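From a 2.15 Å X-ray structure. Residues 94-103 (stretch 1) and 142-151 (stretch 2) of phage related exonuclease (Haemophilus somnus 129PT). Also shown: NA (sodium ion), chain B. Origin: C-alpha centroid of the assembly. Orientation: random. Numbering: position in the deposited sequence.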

# COMPACT_ATOMS: atom_id res chain seq x y z
N PHE A 94 22.65 24.04 -4.18
CA PHE A 94 21.43 23.37 -3.72
C PHE A 94 21.28 21.92 -4.17
O PHE A 94 20.87 21.05 -3.39
N ILE A 95 21.64 21.68 -5.42
CA ILE A 95 21.35 20.42 -6.07
C ILE A 95 22.54 19.90 -6.86
O ILE A 95 23.51 20.63 -7.11
N THR A 96 22.48 18.63 -7.21
CA THR A 96 23.47 18.02 -8.09
C THR A 96 22.68 17.22 -9.11
O THR A 96 21.56 16.78 -8.84
N GLY A 97 23.24 17.05 -10.29
CA GLY A 97 22.57 16.34 -11.34
C GLY A 97 23.51 15.88 -12.42
O GLY A 97 24.53 16.51 -12.67
N GLU A 98 23.17 14.75 -13.03
CA GLU A 98 23.82 14.25 -14.21
C GLU A 98 22.72 13.89 -15.17
O GLU A 98 22.07 12.92 -14.97
N CYS A 99 22.49 14.70 -16.19
CA CYS A 99 21.45 14.45 -17.18
C CYS A 99 21.93 13.40 -18.15
O CYS A 99 23.12 13.06 -18.16
N ASP A 100 21.01 12.86 -18.94
CA ASP A 100 21.34 11.86 -19.95
C ASP A 100 21.91 12.53 -21.17
O ASP A 100 23.00 12.17 -21.62
N ILE A 101 21.16 13.48 -21.73
CA ILE A 101 21.54 14.16 -22.96
C ILE A 101 21.40 15.67 -22.82
O ILE A 101 20.40 16.17 -22.33
N TYR A 102 22.44 16.39 -23.24
CA TYR A 102 22.45 17.85 -23.28
C TYR A 102 22.63 18.24 -24.73
O TYR A 102 23.56 17.77 -25.36
N VAL A 103 21.73 19.07 -25.26
CA VAL A 103 21.81 19.56 -26.67
C VAL A 103 21.91 21.11 -26.61
O VAL A 103 20.88 21.81 -26.59
N GLN A 142 13.44 20.38 -14.23
CA GLN A 142 13.67 21.79 -13.89
C GLN A 142 15.04 21.94 -13.25
O GLN A 142 15.73 22.92 -13.51
N GLY A 143 15.43 20.95 -12.46
CA GLY A 143 16.74 20.90 -11.85
C GLY A 143 17.83 20.78 -12.88
O GLY A 143 18.84 21.49 -12.79
N TYR A 144 17.65 19.92 -13.90
CA TYR A 144 18.67 19.86 -14.96
C TYR A 144 18.72 21.14 -15.80
O TYR A 144 19.80 21.56 -16.23
N MSE A 145 17.56 21.73 -16.09
CA MSE A 145 17.54 22.94 -16.90
C MSE A 145 18.26 24.08 -16.15
O MSE A 145 18.91 24.93 -16.76
N TRP A 146 18.14 24.07 -14.83
CA TRP A 146 18.82 25.05 -13.98
C TRP A 146 20.33 24.85 -14.07
O TRP A 146 21.04 25.77 -14.37
N LEU A 147 20.78 23.61 -13.88
CA LEU A 147 22.19 23.30 -13.89
C LEU A 147 22.84 23.46 -15.24
O LEU A 147 24.03 23.73 -15.30
N TRP A 148 22.08 23.29 -16.32
CA TRP A 148 22.61 23.33 -17.70
C TRP A 148 22.16 24.55 -18.49
O TRP A 148 22.42 24.63 -19.67
N ASP A 149 21.51 25.51 -17.83
CA ASP A 149 21.07 26.77 -18.48
C ASP A 149 20.27 26.51 -19.75
O ASP A 149 20.56 27.08 -20.79
N CYS A 150 19.25 25.65 -19.65
CA CYS A 150 18.41 25.27 -20.79
C CYS A 150 17.01 25.81 -20.63
O CYS A 150 16.53 26.06 -19.52
N ASP A 151 16.35 25.93 -21.77
CA ASP A 151 14.99 26.44 -21.87
C ASP A 151 13.94 25.37 -21.91
O ASP A 151 12.79 25.65 -21.60

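The helix of stretch 2 crosses strand 95-97 at 90°, with axes 8.6 Å apart, and the contact is largely apolar. Gln142 points its CA-to-CB bond away. Gly143 leaves room for Ile95 (chi1 p, chi2 t), whose CD1 lies 3.6 Å from Gly143 O; an ideal CB on Gly143 would sit a tight 3.4 Å from that methyl. Tyr144 (m) starts sideways, but its ring reaches across: Cys99 CB stands 3.9 Å from the ring centroid, 11° off the normal, a CH-pi contact, while Gly97 CA meets the ring edge, 3.8 Å from Tyr144 CE1. Selenomethionine Met145 is out of reach. Trp146 (t) points toward stretch 1, its CE3 3.6 Å from Ile95 CD1 and its CH2 3.7 Å from Phe94 CD2; those rings, at 29°, barely overlap. Leu147 (m, t) places CD1 3.5 Å from Gly97 N, and a CB on Gly97 would clash with this methyl. Trp148, chi1 -95° between wells, receives Cys99 SG over its six-membered ring, 3.7 Å from the centroid, and turns an edge to the face of Tyr102 (t), Trp148 CD1 lying 3.5 Å from Tyr102 CG. Asp149, at positive phi, is the first residue to leave helical geometry, in a Schellman motif closed in part by Cys150 N donating to Met145 O at 3.0 Å; water 2 donates to Asp149 O and hydrogen-bonds Tyr102 OH, both 2.9 Å. Cys150 (m) brings SG 3.5 Å from Tyr102 CE1, at the ring edge. Away from this packing, Asp100 OD2 binds sodium at 2.4 Å.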

# COMPACT_ATOMS: atom_id res chain seq x y z
CB PHE A 94 20.23 24.18 -4.17
CG PHE A 94 20.22 25.58 -3.63
CD1 PHE A 94 19.64 25.85 -2.41
CD2 PHE A 94 20.80 26.60 -4.34
CE1 PHE A 94 19.63 27.13 -1.88
CE2 PHE A 94 20.82 27.90 -3.84
CZ PHE A 94 20.23 28.17 -2.59
CB ILE A 95 20.11 20.54 -7.01
CG1 ILE A 95 20.36 21.54 -8.14
CG2 ILE A 95 18.86 20.98 -6.21
CD1 ILE A 95 19.32 21.43 -9.24
CB THR A 96 24.47 17.09 -7.35
OG1 THR A 96 23.77 15.95 -6.89
CG2 THR A 96 25.10 17.76 -6.14
CB GLU A 98 24.64 13.01 -13.89
CG GLU A 98 25.26 12.40 -15.13
CD GLU A 98 26.13 11.21 -14.84
OE1 GLU A 98 27.03 11.30 -14.01
OE2 GLU A 98 25.87 10.16 -15.46
CB CYS A 99 21.06 15.75 -17.89
SG CYS A 99 22.33 16.47 -18.96
CB ASP A 100 20.10 11.06 -20.38
CG ASP A 100 19.54 10.20 -19.25
OD1 ASP A 100 20.39 9.70 -18.46
OD2 ASP A 100 18.26 10.04 -19.14
CB ILE A 101 20.68 13.71 -24.15
CG1 ILE A 101 20.53 12.16 -24.16
CG2 ILE A 101 21.28 14.21 -25.47
CD1 ILE A 101 19.56 11.59 -25.21
CB TYR A 102 23.61 18.39 -22.44
CG TYR A 102 23.90 19.88 -22.58
CD1 TYR A 102 22.87 20.82 -22.56
CD2 TYR A 102 25.22 20.36 -22.66
CE1 TYR A 102 23.13 22.20 -22.66
CE2 TYR A 102 25.49 21.76 -22.75
CZ TYR A 102 24.43 22.65 -22.75
OH TYR A 102 24.66 23.99 -22.85
CB VAL A 103 20.57 19.09 -27.52
CG1 VAL A 103 20.80 19.36 -29.02
CG2 VAL A 103 20.30 17.61 -27.28
CB GLN A 142 12.61 22.35 -12.96
CG GLN A 142 11.23 22.35 -13.53
CD GLN A 142 11.00 23.39 -14.61
OE1 GLN A 142 11.84 24.28 -14.85
NE2 GLN A 142 9.85 23.30 -15.24
CB TYR A 144 18.44 18.67 -15.90
CG TYR A 144 18.57 17.28 -15.29
CD1 TYR A 144 19.51 17.00 -14.32
CD2 TYR A 144 17.79 16.22 -15.75
CE1 TYR A 144 19.66 15.75 -13.79
CE2 TYR A 144 17.92 14.94 -15.21
CZ TYR A 144 18.88 14.71 -14.23
OH TYR A 144 19.05 13.47 -13.65
CB MSE A 145 16.12 23.35 -17.27
CG MSE A 145 15.51 22.50 -18.35
SE MSE A 145 13.79 23.12 -18.95
CE MSE A 145 12.59 22.27 -17.65
CB TRP A 146 18.35 24.90 -12.55
CG TRP A 146 18.83 25.91 -11.66
CD1 TRP A 146 19.39 27.13 -11.99
CD2 TRP A 146 18.80 25.87 -10.25
NE1 TRP A 146 19.70 27.83 -10.87
CE2 TRP A 146 19.35 27.07 -9.78
CE3 TRP A 146 18.35 24.91 -9.33
CZ2 TRP A 146 19.45 27.36 -8.44
CZ3 TRP A 146 18.45 25.19 -8.01
CH2 TRP A 146 19.00 26.40 -7.56
CB LEU A 147 22.43 21.87 -13.38
CG LEU A 147 22.24 21.61 -11.90
CD1 LEU A 147 22.18 20.11 -11.63
CD2 LEU A 147 23.39 22.24 -11.08
CB TRP A 148 22.25 22.03 -18.46
CG TRP A 148 23.31 21.02 -18.41
CD1 TRP A 148 24.35 20.91 -19.27
CD2 TRP A 148 23.48 19.98 -17.43
NE1 TRP A 148 25.14 19.86 -18.91
CE2 TRP A 148 24.65 19.28 -17.78
CE3 TRP A 148 22.76 19.58 -16.30
CZ2 TRP A 148 25.12 18.19 -17.04
CZ3 TRP A 148 23.22 18.50 -15.57
CH2 TRP A 148 24.40 17.83 -15.94
CB ASP A 149 22.26 27.69 -18.81
CG ASP A 149 22.87 28.34 -17.56
OD1 ASP A 149 22.14 28.76 -16.64
OD2 ASP A 149 24.11 28.46 -17.51
CB CYS A 150 18.33 23.74 -20.93
SG CYS A 150 19.85 22.96 -21.56
CB ASP A 151 14.83 27.32 -23.13
CG ASP A 151 15.58 28.62 -23.02
OD1 ASP A 151 15.86 29.04 -21.86
OD2 ASP A 151 15.88 29.20 -24.08
NA NA B . 17.06 8.76 -17.46
O HOH W 1 19.11 7.18 -18.02
O HOH W 2 22.36 25.66 -22.62
O HOH W 3 17.64 10.32 -15.42
O HOH W 4 16.12 7.45 -15.78